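Local coordinates for putative metal binding protein (Coccidioides immitis, PDB 3CVG), which is of unconfirmed function but, as a presumed periplasmic binding protein-like molecule with calcium bound, probably binds a metal ion or another small ligand, at residues Tyr81-Glu86 with Leu234-Leu239; Ser99-Arg104 with Ser280-Arg285; Ser114-Leu119 with Pro143-Leu148. One frame throughout, in Å; residues are numbered along the deposited sequence.

Interaction 1: residues Tyr81-Glu86 with Leu234-Leu239; sequences YSPVAE and LNPAHL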
ATOM      1  N   TYR A  81       1.522   6.313   3.004  1.00 26.86           N
ATOM      2  CA  TYR A  81       1.342   5.078   3.750  1.00 24.61           C
ATOM      3  C   TYR A  81       2.327   4.920   4.905  1.00 25.63           C
ATOM      4  O   TYR A  81       2.805   3.813   5.166  1.00 24.07           O
ATOM      5  CB  TYR A  81       1.492   3.896   2.800  1.00 25.55           C
ATOM      6  CG  TYR A  81       0.631   3.995   1.560  1.00 25.96           C
ATOM      7  CD1 TYR A  81      -0.632   3.421   1.517  1.00 26.57           C
ATOM      8  CD2 TYR A  81       1.096   4.657   0.417  1.00 28.52           C
ATOM      9  CE1 TYR A  81      -1.416   3.490   0.366  1.00 27.31           C
ATOM     10  CE2 TYR A  81       0.321   4.734  -0.737  1.00 27.31           C
ATOM     11  CZ  TYR A  81      -0.929   4.146  -0.756  1.00 27.31           C
ATOM     12  OH  TYR A  81      -1.682   4.193  -1.902  1.00 26.92           O
ATOM     13  N   SER A  82       2.639   6.011   5.594  1.00 24.52           N
ATOM     14  CA  SER A  82       3.564   5.933   6.721  1.00 26.81           C
ATOM     15  C   SER A  82       3.246   6.977   7.795  1.00 26.33           C
ATOM     16  O   SER A  82       3.677   8.125   7.702  1.00 24.89           O
ATOM     17  CB  SER A  82       5.008   6.119   6.238  1.00 25.43           C
ATOM     18  OG  SER A  82       5.917   6.098   7.332  1.00 29.28           O
ATOM     19  N   PRO A  83       2.471   6.589   8.822  1.00 27.42           N
ATOM     20  CA  PRO A  83       2.115   7.519   9.902  1.00 26.65           C
ATOM     21  C   PRO A  83       3.308   8.277  10.501  1.00 26.24           C
ATOM     22  O   PRO A  83       3.206   9.471  10.801  1.00 25.12           O
ATOM     23  CB  PRO A  83       1.431   6.609  10.918  1.00 27.80           C
ATOM     24  CG  PRO A  83       0.705   5.641  10.039  1.00 27.02           C
ATOM     25  CD  PRO A  83       1.749   5.309   8.973  1.00 26.65           C
ATOM     26  N   VAL A  84       4.442   7.601  10.675  1.00 25.39           N
ATOM     27  CA  VAL A  84       5.606   8.273  11.251  1.00 25.60           C
ATOM     28  C   VAL A  84       6.179   9.328  10.315  1.00 25.34           C
ATOM     29  O   VAL A  84       6.508  10.440  10.746  1.00 25.99           O
ATOM     30  CB  VAL A  84       6.738   7.278  11.611  1.00 25.22           C
ATOM     31  CG1 VAL A  84       7.963   8.046  12.111  1.00 24.42           C
ATOM     32  CG2 VAL A  84       6.265   6.323  12.686  1.00 23.41           C
ATOM     33  N   ALA A  85       6.305   8.975   9.038  1.00 25.96           N
ATOM     34  CA  ALA A  85       6.846   9.896   8.048  1.00 25.70           C
ATOM     35  C   ALA A  85       5.896  11.081   7.921  1.00 25.84           C
ATOM     36  O   ALA A  85       6.323  12.219   7.709  1.00 24.69           O
ATOM     37  CB  ALA A  85       7.009   9.188   6.694  1.00 25.02           C
ATOM     38  N   GLU A  86       4.604  10.801   8.051  1.00 27.64           N
ATOM     39  CA  GLU A  86       3.586  11.840   7.969  1.00 28.72           C
ATOM     40  C   GLU A  86       3.778  12.819   9.131  1.00 28.57           C
ATOM     41  O   GLU A  86       3.844  14.029   8.923  1.00 29.20           O
ATOM     42  CB  GLU A  86       2.190  11.199   7.999  1.00 29.99           C
ATOM     43  CG  GLU A  86       1.768  10.604   6.649  1.00 28.54           C
ATOM     44  CD  GLU A  86       0.851   9.392   6.772  1.00 29.94           C
ATOM     45  OE1 GLU A  86       0.091   9.302   7.765  1.00 30.12           O
ATOM     46  OE2 GLU A  86       0.880   8.530   5.862  1.00 28.62           O
ATOM     47  N   LEU A 234      -2.095  -4.179   8.419  1.00 19.98           N
ATOM     48  CA  LEU A 234      -3.021  -3.120   8.020  1.00 20.51           C
ATOM     49  C   LEU A 234      -2.185  -2.068   7.296  1.00 21.47           C
ATOM     50  O   LEU A 234      -1.089  -1.739   7.746  1.00 21.84           O
ATOM     51  CB  LEU A 234      -3.691  -2.485   9.249  1.00 21.65           C
ATOM     52  CG  LEU A 234      -4.524  -1.222   8.961  1.00 21.49           C
ATOM     53  CD1 LEU A 234      -5.733  -1.584   8.117  1.00 21.81           C
ATOM     54  CD2 LEU A 234      -4.965  -0.575  10.278  1.00 24.08           C
ATOM     55  N   ASN A 235      -2.687  -1.544   6.182  1.00 21.41           N
ATOM     56  CA  ASN A 235      -1.943  -0.538   5.428  1.00 21.81           C
ATOM     57  C   ASN A 235      -2.754   0.747   5.307  1.00 22.20           C
ATOM     58  O   ASN A 235      -3.402   1.004   4.297  1.00 21.91           O
ATOM     59  CB  ASN A 235      -1.582  -1.071   4.036  1.00 23.88           C
ATOM     60  CG  ASN A 235      -0.702  -0.111   3.249  1.00 22.50           C
ATOM     61  OD1 ASN A 235       0.126   0.593   3.820  1.00 24.88           O
ATOM     62  ND2 ASN A 235      -0.863  -0.100   1.928  1.00 22.41           N
ATOM     63  N   PRO A 236      -2.720   1.579   6.353  1.00 23.38           N
ATOM     64  CA  PRO A 236      -3.463   2.842   6.356  1.00 24.19           C
ATOM     65  C   PRO A 236      -2.927   3.882   5.385  1.00 24.54           C
ATOM     66  O   PRO A 236      -1.716   4.029   5.205  1.00 24.51           O
ATOM     67  CB  PRO A 236      -3.361   3.294   7.813  1.00 24.61           C
ATOM     68  CG  PRO A 236      -2.007   2.783   8.218  1.00 26.34           C
ATOM     69  CD  PRO A 236      -1.996   1.386   7.621  1.00 23.51           C
ATOM     70  N   ALA A 237      -3.850   4.607   4.764  1.00 24.68           N
ATOM     71  CA  ALA A 237      -3.510   5.652   3.813  1.00 24.96           C
ATOM     72  C   ALA A 237      -4.023   6.977   4.352  1.00 24.16           C
ATOM     73  O   ALA A 237      -5.180   7.073   4.766  1.00 24.96           O
ATOM     74  CB  ALA A 237      -4.147   5.357   2.454  1.00 22.94           C
ATOM     75  N   HIS A 238      -3.152   7.983   4.369  1.00 24.25           N
ATOM     76  CA  HIS A 238      -3.504   9.312   4.849  1.00 25.70           C
ATOM     77  C   HIS A 238      -3.221  10.346   3.765  1.00 27.76           C
ATOM     78  O   HIS A 238      -2.351  10.144   2.908  1.00 25.72           O
ATOM     79  CB  HIS A 238      -2.688   9.694   6.095  1.00 23.80           C
ATOM     80  CG  HIS A 238      -3.162   9.058   7.361  1.00 22.58           C
ATOM     81  ND1 HIS A 238      -2.900   7.740   7.678  1.00 23.20           N
ATOM     82  CD2 HIS A 238      -3.872   9.560   8.399  1.00 22.16           C
ATOM     83  CE1 HIS A 238      -3.429   7.462   8.859  1.00 25.19           C
ATOM     84  NE2 HIS A 238      -4.025   8.549   9.315  1.00 23.73           N
ATOM     85  N   LEU A 239      -3.961  11.455   3.800  1.00 29.23           N
ATOM     86  CA  LEU A 239      -3.754  12.533   2.844  1.00 30.06           C
ATOM     87  C   LEU A 239      -2.980  13.639   3.548  1.00 30.94           C
ATOM     88  O   LEU A 239      -3.240  13.942   4.714  1.00 29.39           O
ATOM     89  CB  LEU A 239      -5.082  13.106   2.351  1.00 33.64           C
ATOM     90  CG  LEU A 239      -4.919  14.265   1.362  1.00 33.93           C
ATOM     91  CD1 LEU A 239      -4.493  13.715   0.015  1.00 35.40           C
ATOM     92  CD2 LEU A 239      -6.223  15.027   1.215  1.00 36.97           C
TER
HETATM   93  O   HOH W   1       2.281   0.469   5.480  1.00 36.67           O
HETATM   94  O   HOH W   2      -0.886   6.341   6.361  1.00 24.95           O

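Interaction 2: residues Ser99-Arg104 with Ser280-Arg285; sequences SYYAFR and SPAPYR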
ATOM      1  N   SER A  99      -3.100  15.398   9.521  1.00 33.46           N
ATOM      2  CA  SER A  99      -3.164  14.549   8.338  1.00 32.55           C
ATOM      3  C   SER A  99      -4.613  14.087   8.295  1.00 31.63           C
ATOM      4  O   SER A  99      -5.339  14.251   9.280  1.00 30.50           O
ATOM      5  CB  SER A  99      -2.246  13.336   8.485  1.00 31.95           C
ATOM      6  OG  SER A  99      -2.721  12.453   9.482  1.00 33.84           O
ATOM      7  N   TYR A 100      -5.032  13.514   7.171  1.00 30.85           N
ATOM      8  CA  TYR A 100      -6.407  13.042   7.017  1.00 30.99           C
ATOM      9  C   TYR A 100      -6.438  11.548   6.696  1.00 30.10           C
ATOM     10  O   TYR A 100      -5.871  11.118   5.691  1.00 29.38           O
ATOM     11  CB  TYR A 100      -7.098  13.817   5.892  1.00 33.56           C
ATOM     12  CG  TYR A 100      -7.123  15.315   6.103  1.00 36.71           C
ATOM     13  CD1 TYR A 100      -8.094  15.911   6.907  1.00 39.16           C
ATOM     14  CD2 TYR A 100      -6.159  16.133   5.520  1.00 37.91           C
ATOM     15  CE1 TYR A 100      -8.102  17.289   7.126  1.00 40.49           C
ATOM     16  CE2 TYR A 100      -6.156  17.509   5.733  1.00 39.41           C
ATOM     17  CZ  TYR A 100      -7.131  18.079   6.535  1.00 40.68           C
ATOM     18  OH  TYR A 100      -7.132  19.435   6.757  1.00 42.87           O
ATOM     19  N   TYR A 101      -7.093  10.762   7.549  1.00 27.11           N
ATOM     20  CA  TYR A 101      -7.197   9.321   7.327  1.00 26.85           C
ATOM     21  C   TYR A 101      -8.108   9.152   6.115  1.00 27.44           C
ATOM     22  O   TYR A 101      -9.282   9.505   6.174  1.00 26.95           O
ATOM     23  CB  TYR A 101      -7.823   8.633   8.548  1.00 26.06           C
ATOM     24  CG  TYR A 101      -7.362   7.203   8.782  1.00 26.21           C
ATOM     25  CD1 TYR A 101      -7.139   6.325   7.712  1.00 27.17           C
ATOM     26  CD2 TYR A 101      -7.175   6.716  10.078  1.00 25.04           C
ATOM     27  CE1 TYR A 101      -6.734   4.998   7.935  1.00 24.33           C
ATOM     28  CE2 TYR A 101      -6.778   5.397  10.308  1.00 25.13           C
ATOM     29  CZ  TYR A 101      -6.559   4.543   9.233  1.00 26.32           C
ATOM     30  OH  TYR A 101      -6.148   3.242   9.461  1.00 22.96           O
ATOM     31  N   ALA A 102      -7.569   8.609   5.026  1.00 27.08           N
ATOM     32  CA  ALA A 102      -8.328   8.436   3.781  1.00 26.83           C
ATOM     33  C   ALA A 102      -8.999   7.076   3.596  1.00 26.18           C
ATOM     34  O   ALA A 102     -10.198   6.997   3.318  1.00 26.72           O
ATOM     35  CB  ALA A 102      -7.420   8.721   2.589  1.00 26.15           C
ATOM     36  N   PHE A 103      -8.221   6.006   3.710  1.00 25.60           N
ATOM     37  CA  PHE A 103      -8.766   4.669   3.558  1.00 25.32           C
ATOM     38  C   PHE A 103      -7.819   3.626   4.134  1.00 25.25           C
ATOM     39  O   PHE A 103      -6.707   3.950   4.554  1.00 25.74           O
ATOM     40  CB  PHE A 103      -9.082   4.378   2.078  1.00 25.19           C
ATOM     41  CG  PHE A 103      -7.886   4.413   1.167  1.00 23.64           C
ATOM     42  CD1 PHE A 103      -7.083   3.286   1.000  1.00 24.16           C
ATOM     43  CD2 PHE A 103      -7.567   5.571   0.461  1.00 25.21           C
ATOM     44  CE1 PHE A 103      -5.987   3.313   0.147  1.00 21.71           C
ATOM     45  CE2 PHE A 103      -6.470   5.608  -0.398  1.00 23.84           C
ATOM     46  CZ  PHE A 103      -5.680   4.474  -0.554  1.00 23.85           C
ATOM     47  N   ARG A 104      -8.276   2.379   4.172  1.00 24.57           N
ATOM     48  CA  ARG A 104      -7.472   1.292   4.716  1.00 23.71           C
ATOM     49  C   ARG A 104      -7.227   0.187   3.687  1.00 23.87           C
ATOM     50  O   ARG A 104      -8.166  -0.425   3.167  1.00 21.69           O
ATOM     51  CB  ARG A 104      -8.150   0.718   5.971  1.00 23.72           C
ATOM     52  CG  ARG A 104      -8.074   1.652   7.202  1.00 23.88           C
ATOM     53  CD  ARG A 104      -8.922   1.164   8.398  1.00 25.59           C
ATOM     54  NE  ARG A 104     -10.362   1.303   8.152  1.00 25.05           N
ATOM     55  CZ  ARG A 104     -11.315   1.039   9.048  1.00 25.98           C
ATOM     56  NH1 ARG A 104     -11.001   0.617  10.268  1.00 24.15           N
ATOM     57  NH2 ARG A 104     -12.593   1.193   8.721  1.00 25.10           N
ATOM     58  N   SER A 280     -10.994  -0.531   2.437  1.00 26.85           N
ATOM     59  CA  SER A 280     -11.984  -0.309   3.477  1.00 26.78           C
ATOM     60  C   SER A 280     -12.032   1.190   3.741  1.00 27.45           C
ATOM     61  O   SER A 280     -11.023   1.889   3.612  1.00 26.79           O
ATOM     62  CB  SER A 280     -11.611  -1.037   4.770  1.00 28.02           C
ATOM     63  OG  SER A 280     -11.740  -2.439   4.630  1.00 29.99           O
ATOM     64  N   PRO A 281     -13.215   1.711   4.089  1.00 26.69           N
ATOM     65  CA  PRO A 281     -13.341   3.142   4.366  1.00 26.98           C
ATOM     66  C   PRO A 281     -12.500   3.484   5.594  1.00 24.84           C
ATOM     67  O   PRO A 281     -12.145   2.600   6.375  1.00 24.14           O
ATOM     68  CB  PRO A 281     -14.839   3.310   4.630  1.00 25.53           C
ATOM     69  CG  PRO A 281     -15.445   2.227   3.776  1.00 28.18           C
ATOM     70  CD  PRO A 281     -14.537   1.062   4.040  1.00 26.56           C
ATOM     71  N   ALA A 282     -12.174   4.757   5.761  1.00 25.51           N
ATOM     72  CA  ALA A 282     -11.402   5.179   6.925  1.00 25.24           C
ATOM     73  C   ALA A 282     -12.231   4.862   8.165  1.00 25.49           C
ATOM     74  O   ALA A 282     -13.449   4.752   8.080  1.00 25.00           O
ATOM     75  CB  ALA A 282     -11.120   6.669   6.855  1.00 24.00           C
ATOM     76  N   PRO A 283     -11.584   4.704   9.330  1.00 25.17           N
ATOM     77  CA  PRO A 283     -12.323   4.399  10.561  1.00 26.69           C
ATOM     78  C   PRO A 283     -13.322   5.505  10.924  1.00 27.27           C
ATOM     79  O   PRO A 283     -13.126   6.663  10.570  1.00 26.58           O
ATOM     80  CB  PRO A 283     -11.214   4.267  11.611  1.00 26.54           C
ATOM     81  CG  PRO A 283     -10.002   3.871  10.801  1.00 25.56           C
ATOM     82  CD  PRO A 283     -10.132   4.740   9.581  1.00 25.31           C
ATOM     83  N   TYR A 284     -14.390   5.132  11.624  1.00 30.89           N
ATOM     84  CA  TYR A 284     -15.414   6.086  12.054  1.00 34.18           C
ATOM     85  C   TYR A 284     -14.791   7.276  12.780  1.00 35.75           C
ATOM     86  O   TYR A 284     -13.925   7.107  13.633  1.00 34.96           O
ATOM     87  CB  TYR A 284     -16.409   5.407  13.002  1.00 35.56           C
ATOM     88  CG  TYR A 284     -17.443   6.351  13.590  1.00 37.10           C
ATOM     89  CD1 TYR A 284     -18.682   6.532  12.975  1.00 38.58           C
ATOM     90  CD2 TYR A 284     -17.174   7.072  14.755  1.00 36.83           C
ATOM     91  CE1 TYR A 284     -19.628   7.410  13.507  1.00 39.42           C
ATOM     92  CE2 TYR A 284     -18.107   7.950  15.291  1.00 38.75           C
ATOM     93  CZ  TYR A 284     -19.329   8.112  14.664  1.00 40.10           C
ATOM     94  OH  TYR A 284     -20.251   8.985  15.187  1.00 41.96           O
ATOM     95  N   ARG A 285     -15.249   8.476  12.441  1.00 39.49           N
ATOM     96  CA  ARG A 285     -14.757   9.699  13.069  1.00 43.28           C
ATOM     97  C   ARG A 285     -15.886  10.730  13.072  1.00 44.59           C
ATOM     98  O   ARG A 285     -16.980  10.395  12.572  1.00 46.07           O
ATOM     99  CB  ARG A 285     -13.546  10.239  12.300  1.00 43.16           C
ATOM    100  CG  ARG A 285     -12.874  11.455  12.932  1.00 45.33           C
ATOM    101  CD  ARG A 285     -11.638  11.862  12.128  1.00 45.48           C
ATOM    102  NE  ARG A 285     -11.038  13.115  12.584  1.00 46.85           N
ATOM    103  CZ  ARG A 285     -10.471  13.298  13.774  1.00 47.79           C
ATOM    104  NH1 ARG A 285     -10.421  12.308  14.654  1.00 48.44           N
ATOM    105  NH2 ARG A 285      -9.943  14.475  14.082  1.00 49.31           N
TER

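Interaction 3: residues Ser114-Leu119 with Pro143-Leu148; sequences SNPAKL and PPVRFL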
ATOM      1  N   SER A 114       2.068 -26.319  -1.185  1.00 29.06           N
ATOM      2  CA  SER A 114       2.870 -27.330  -0.493  1.00 29.62           C
ATOM      3  C   SER A 114       3.224 -26.918   0.932  1.00 29.40           C
ATOM      4  O   SER A 114       3.542 -27.764   1.766  1.00 30.03           O
ATOM      5  CB  SER A 114       4.150 -27.631  -1.280  1.00 30.22           C
ATOM      6  OG  SER A 114       4.858 -26.440  -1.582  1.00 29.86           O
ATOM      7  N   ASN A 115       3.186 -25.614   1.199  1.00 28.37           N
ATOM      8  CA  ASN A 115       3.462 -25.089   2.528  1.00 25.08           C
ATOM      9  C   ASN A 115       4.663 -25.753   3.212  1.00 24.13           C
ATOM     10  O   ASN A 115       4.531 -26.355   4.279  1.00 23.62           O
ATOM     11  CB  ASN A 115       2.193 -25.246   3.386  1.00 25.48           C
ATOM     12  CG  ASN A 115       2.255 -24.474   4.690  1.00 27.06           C
ATOM     13  OD1 ASN A 115       3.053 -23.546   4.845  1.00 27.52           O
ATOM     14  ND2 ASN A 115       1.388 -24.841   5.633  1.00 26.58           N
ATOM     15  N   PRO A 116       5.858 -25.650   2.606  1.00 22.70           N
ATOM     16  CA  PRO A 116       7.042 -26.262   3.214  1.00 23.02           C
ATOM     17  C   PRO A 116       7.389 -25.731   4.606  1.00 24.10           C
ATOM     18  O   PRO A 116       7.983 -26.452   5.419  1.00 25.47           O
ATOM     19  CB  PRO A 116       8.139 -26.005   2.174  1.00 22.71           C
ATOM     20  CG  PRO A 116       7.656 -24.763   1.454  1.00 22.80           C
ATOM     21  CD  PRO A 116       6.185 -25.056   1.299  1.00 21.79           C
ATOM     22  N   ALA A 117       7.010 -24.485   4.889  1.00 23.14           N
ATOM     23  CA  ALA A 117       7.274 -23.887   6.192  1.00 24.29           C
ATOM     24  C   ALA A 117       6.255 -24.389   7.218  1.00 24.03           C
ATOM     25  O   ALA A 117       6.365 -24.104   8.412  1.00 20.73           O
ATOM     26  CB  ALA A 117       7.211 -22.374   6.099  1.00 23.70           C
ATOM     27  N   LYS A 118       5.259 -25.126   6.734  1.00 24.48           N
ATOM     28  CA  LYS A 118       4.218 -25.684   7.595  1.00 27.79           C
ATOM     29  C   LYS A 118       3.523 -24.629   8.459  1.00 27.60           C
ATOM     30  O   LYS A 118       3.307 -24.821   9.657  1.00 27.49           O
ATOM     31  CB  LYS A 118       4.823 -26.797   8.458  1.00 28.30           C
ATOM     32  CG  LYS A 118       5.417 -27.900   7.599  1.00 31.07           C
ATOM     33  CD  LYS A 118       6.206 -28.935   8.387  1.00 33.81           C
ATOM     34  CE  LYS A 118       6.792 -29.977   7.431  1.00 37.10           C
ATOM     35  NZ  LYS A 118       7.539 -29.355   6.281  1.00 37.11           N
ATOM     36  N   LEU A 119       3.161 -23.518   7.826  1.00 27.57           N
ATOM     37  CA  LEU A 119       2.481 -22.418   8.493  1.00 28.40           C
ATOM     38  C   LEU A 119       1.038 -22.775   8.837  1.00 31.33           C
ATOM     39  O   LEU A 119       0.331 -23.373   8.027  1.00 31.11           O
ATOM     40  CB  LEU A 119       2.483 -21.175   7.598  1.00 25.99           C
ATOM     41  CG  LEU A 119       3.842 -20.606   7.185  1.00 23.42           C
ATOM     42  CD1 LEU A 119       3.636 -19.254   6.520  1.00 21.10           C
ATOM     43  CD2 LEU A 119       4.732 -20.464   8.417  1.00 19.85           C
ATOM     44  N   PRO A 143       9.057 -27.838  -1.589  1.00 30.35           N
ATOM     45  CA  PRO A 143      10.287 -27.209  -2.083  1.00 28.28           C
ATOM     46  C   PRO A 143      11.002 -26.468  -0.949  1.00 25.81           C
ATOM     47  O   PRO A 143      10.517 -26.431   0.180  1.00 24.15           O
ATOM     48  CB  PRO A 143       9.767 -26.266  -3.157  1.00 29.08           C
ATOM     49  CG  PRO A 143       8.463 -25.798  -2.555  1.00 28.87           C
ATOM     50  CD  PRO A 143       7.865 -27.085  -2.026  1.00 29.54           C
ATOM     51  N   PRO A 144      12.185 -25.897  -1.225  1.00 24.78           N
ATOM     52  CA  PRO A 144      12.849 -25.186  -0.129  1.00 24.45           C
ATOM     53  C   PRO A 144      12.046 -23.930   0.220  1.00 23.55           C
ATOM     54  O   PRO A 144      11.348 -23.376  -0.631  1.00 23.12           O
ATOM     55  CB  PRO A 144      14.224 -24.862  -0.712  1.00 24.47           C
ATOM     56  CG  PRO A 144      13.925 -24.669  -2.166  1.00 26.78           C
ATOM     57  CD  PRO A 144      12.974 -25.813  -2.467  1.00 24.74           C
ATOM     58  N   VAL A 145      12.128 -23.497   1.473  1.00 23.45           N
ATOM     59  CA  VAL A 145      11.408 -22.304   1.900  1.00 22.44           C
ATOM     60  C   VAL A 145      12.180 -21.063   1.454  1.00 21.24           C
ATOM     61  O   VAL A 145      13.323 -20.863   1.861  1.00 20.05           O
ATOM     62  CB  VAL A 145      11.253 -22.275   3.432  1.00 24.12           C
ATOM     63  CG1 VAL A 145      10.609 -20.969   3.879  1.00 20.45           C
ATOM     64  CG2 VAL A 145      10.414 -23.466   3.883  1.00 22.03           C
ATOM     65  N   ARG A 146      11.564 -20.263   0.588  1.00 19.57           N
ATOM     66  CA  ARG A 146      12.170 -19.026   0.102  1.00 19.24           C
ATOM     67  C   ARG A 146      11.150 -17.884   0.247  1.00 18.13           C
ATOM     68  O   ARG A 146       9.939 -18.115   0.201  1.00 18.87           O
ATOM     69  CB  ARG A 146      12.620 -19.184  -1.360  1.00 18.25           C
ATOM     70  CG  ARG A 146      13.797 -20.172  -1.535  1.00 19.11           C
ATOM     71  CD  ARG A 146      14.089 -20.455  -3.000  1.00 18.29           C
ATOM     72  NE  ARG A 146      14.417 -19.242  -3.750  1.00 20.24           N
ATOM     73  CZ  ARG A 146      15.575 -18.596  -3.661  1.00 20.44           C
ATOM     74  NH1 ARG A 146      16.530 -19.043  -2.852  1.00 18.00           N
ATOM     75  NH2 ARG A 146      15.785 -17.514  -4.395  1.00 20.26           N
ATOM     76  N   PHE A 147      11.645 -16.665   0.450  1.00 18.88           N
ATOM     77  CA  PHE A 147      10.783 -15.494   0.616  1.00 17.88           C
ATOM     78  C   PHE A 147      11.148 -14.435  -0.419  1.00 17.50           C
ATOM     79  O   PHE A 147      12.311 -14.025  -0.491  1.00 16.40           O
ATOM     80  CB  PHE A 147      10.964 -14.899   2.016  1.00 18.88           C
ATOM     81  CG  PHE A 147      10.098 -13.709   2.274  1.00 18.48           C
ATOM     82  CD1 PHE A 147       8.806 -13.869   2.761  1.00 16.52           C
ATOM     83  CD2 PHE A 147      10.552 -12.427   1.981  1.00 17.59           C
ATOM     84  CE1 PHE A 147       7.981 -12.769   2.955  1.00 17.25           C
ATOM     85  CE2 PHE A 147       9.725 -11.322   2.174  1.00 18.63           C
ATOM     86  CZ  PHE A 147       8.441 -11.503   2.663  1.00 16.68           C
ATOM     87  N   LEU A 148      10.160 -13.984  -1.194  1.00 18.56           N
ATOM     88  CA  LEU A 148      10.398 -12.977  -2.231  1.00 17.11           C
ATOM     89  C   LEU A 148      10.208 -11.540  -1.751  1.00 17.90           C
ATOM     90  O   LEU A 148       9.132 -11.150  -1.282  1.00 15.95           O
ATOM     91  CB  LEU A 148       9.495 -13.227  -3.453  1.00 16.42           C
ATOM     92  CG  LEU A 148       9.811 -12.464  -4.756  1.00 16.59           C
ATOM     93  CD1 LEU A 148       9.302 -13.270  -5.939  1.00 16.82           C
ATOM     94  CD2 LEU A 148       9.192 -11.052  -4.769  1.00 14.31           C
TER

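Interaction 1: residues Tyr81-Glu86 with Leu234-Leu239
Y81 carries its ring with CG beside the backbone N and anti to the carbonyl carbon (chi1 -52°), whereas N235 turns its amide the other way, CG anti to the backbone N (chi1 -175°). E86 is bent at chi2, so that its carboxylate reaches back across the helix start to H238. The Y81 ring and the N235 amide cross obliquely, planes 23° apart, with Y81 CD1 3.6 Å from N235 ND2. One atom farther along the ring, CE1 packs on A237 CB at 3.9 Å. The Y81 backbone adds a CA-H...O contact, its CA 3.5 Å from O of P236. The P83 and P236 rings also meet, CG to CG. The contact thus packs the start of helix 83-91, just after strand 77-80, onto strand 234-241, the neighbour of 77-80 in the sheet of a presumed periplasmic-binding-protein fold.

E86 lies across H238 at about a right angle, its OE1 3.3 Å from H238 CB; the approach of OE1 to ND1 is too poorly angled for a hydrogen bond. The other oxygen, OE2, accepts from S82 N at 3.1 Å, met from above the carboxylate plane, and is also hydrogen-bonded to T80 OG1. S82 itself is the N-cap of helix 83-91, its OG accepting a weak bond from A85 N.

One water lies 2.7 Å from N235 OD1 and within weak hydrogen-bonding distance of Y81 O. A second lies between E86 OE2, P236 O and H238 ND1, 2.8 Å from the last.

N235 ND2 is held by D105 and Y81 OH by A29, with the calcium ion about 6 Å from the N235 side chain. The nearby buried carboxylate might raise the basicity of H238, although the link between them runs through water.

Interaction 2: residues Ser99-Arg104 with Ser280-Arg285
R104 leaves its strand with CB 4.1 Å from S280 CB, the two side chains on the same face of an antiparallel hydrogen-bonded pair. Its backbone completes that pair: R104 N donates to S280 O at 2.8 Å, and S280 N returns the bond to R104 O, both nearly straight. Farther out CD passes P283 CG, and a bend at chi3 (-71°) swings the guanidinium over the incoming chain. NE and NH2 grip P281 O side-on, each at 2.8 Å and bent (140°), the oxygen lying at the edge of the guanidinium. NE lies in the carbonyl plane, NH2 above it. NH1 is 3.4 Å from P283 CG, which covers one guanidinium face.

The same proline reaches Y101: P283 CD sits 3.4 Å from the ring centroid, 8° off the normal, a CH-pi contact over the face. A282 CB approaches Y101 O at 3.4 Å.

The C-terminal segment pairs with strand 100-111 at R104-S280 and continues as loop past A282 and P283. On the edge facing strand 234-241, A102 and F103 form a classic beta bulge against A237, and Y101 stacks on H238. Q265 of helix 264-269 hydrogen-bonds A282 N through OE1 and A102 O through NE2.

Interaction 3: residues Ser114-Leu119 with Pro143-Leu148
The flat amide of N115 faces its own turn rather than the opposite segment. At its edge ND2 donates to L119 O at 3.0 Å, in the carbonyl plane and on a lone pair, while OD1 accepts from L119 N, also at 3.0 Å. This pincer, with CG anti to the backbone N (chi1 -168°), ties N115 to L119, the residue just after the type I turn N115-K118, which the K118 N to N115 O backbone bond closes. Y200 OH hydrogen-bonds to the same OD1 and to A117 N. K118 folds back so that NZ reaches P116 O, from above the carbonyl plane.

No hydrogen bond crosses the contact; carbon-carbon packing is joined by close carbon-oxygen approaches. The puckered P116 ring presents CB to the carbonyl of P143, 3.1 Å from its O, and the same CB packs 3.8 Å from V145 CG2. That methyl is the one anti to the carbonyl carbon of V145, and it wedges between P116 and A117, 4.0 Å from A117 CB. S114 OG, placed between backbone N and carbonyl carbon (chi1 52°), lies 3.1 Å from P143 CD. P143 follows a cis peptide bond, and its O is also hydrogen-bonded to T141.

The turn belongs to the loop that follows strand 100-111 and precedes helix 125-138, and the second segment leads into strand 147-149. M132 of helix 125-138 packs on A117, A135 of the same helix on V145, and Y200, at the start of strand 200-204, on P116 and L119.

Overall arrangement
Starting from the N terminus, the chain reaches 81-86 at the start of helix 83-91, then 99-104 on strand 100-111, and then the turn 114-119. Interaction 3 closes first, at 143-148, around helix 125-138, and joins the loop after strand 100-111 to the lead-in of strand 147-149; its whole loop lies within those of the other two. Interaction 1 closes at strand 234-241 and interaction 2 only at 280-285, so these two cross. They touch, joining helix 83-91 and the C-terminal tail to the neighbouring strands 234-241 and 100-111. Interaction 3 stands about 30 Å from interaction 1 and 35 Å from interaction 2, centre to centre.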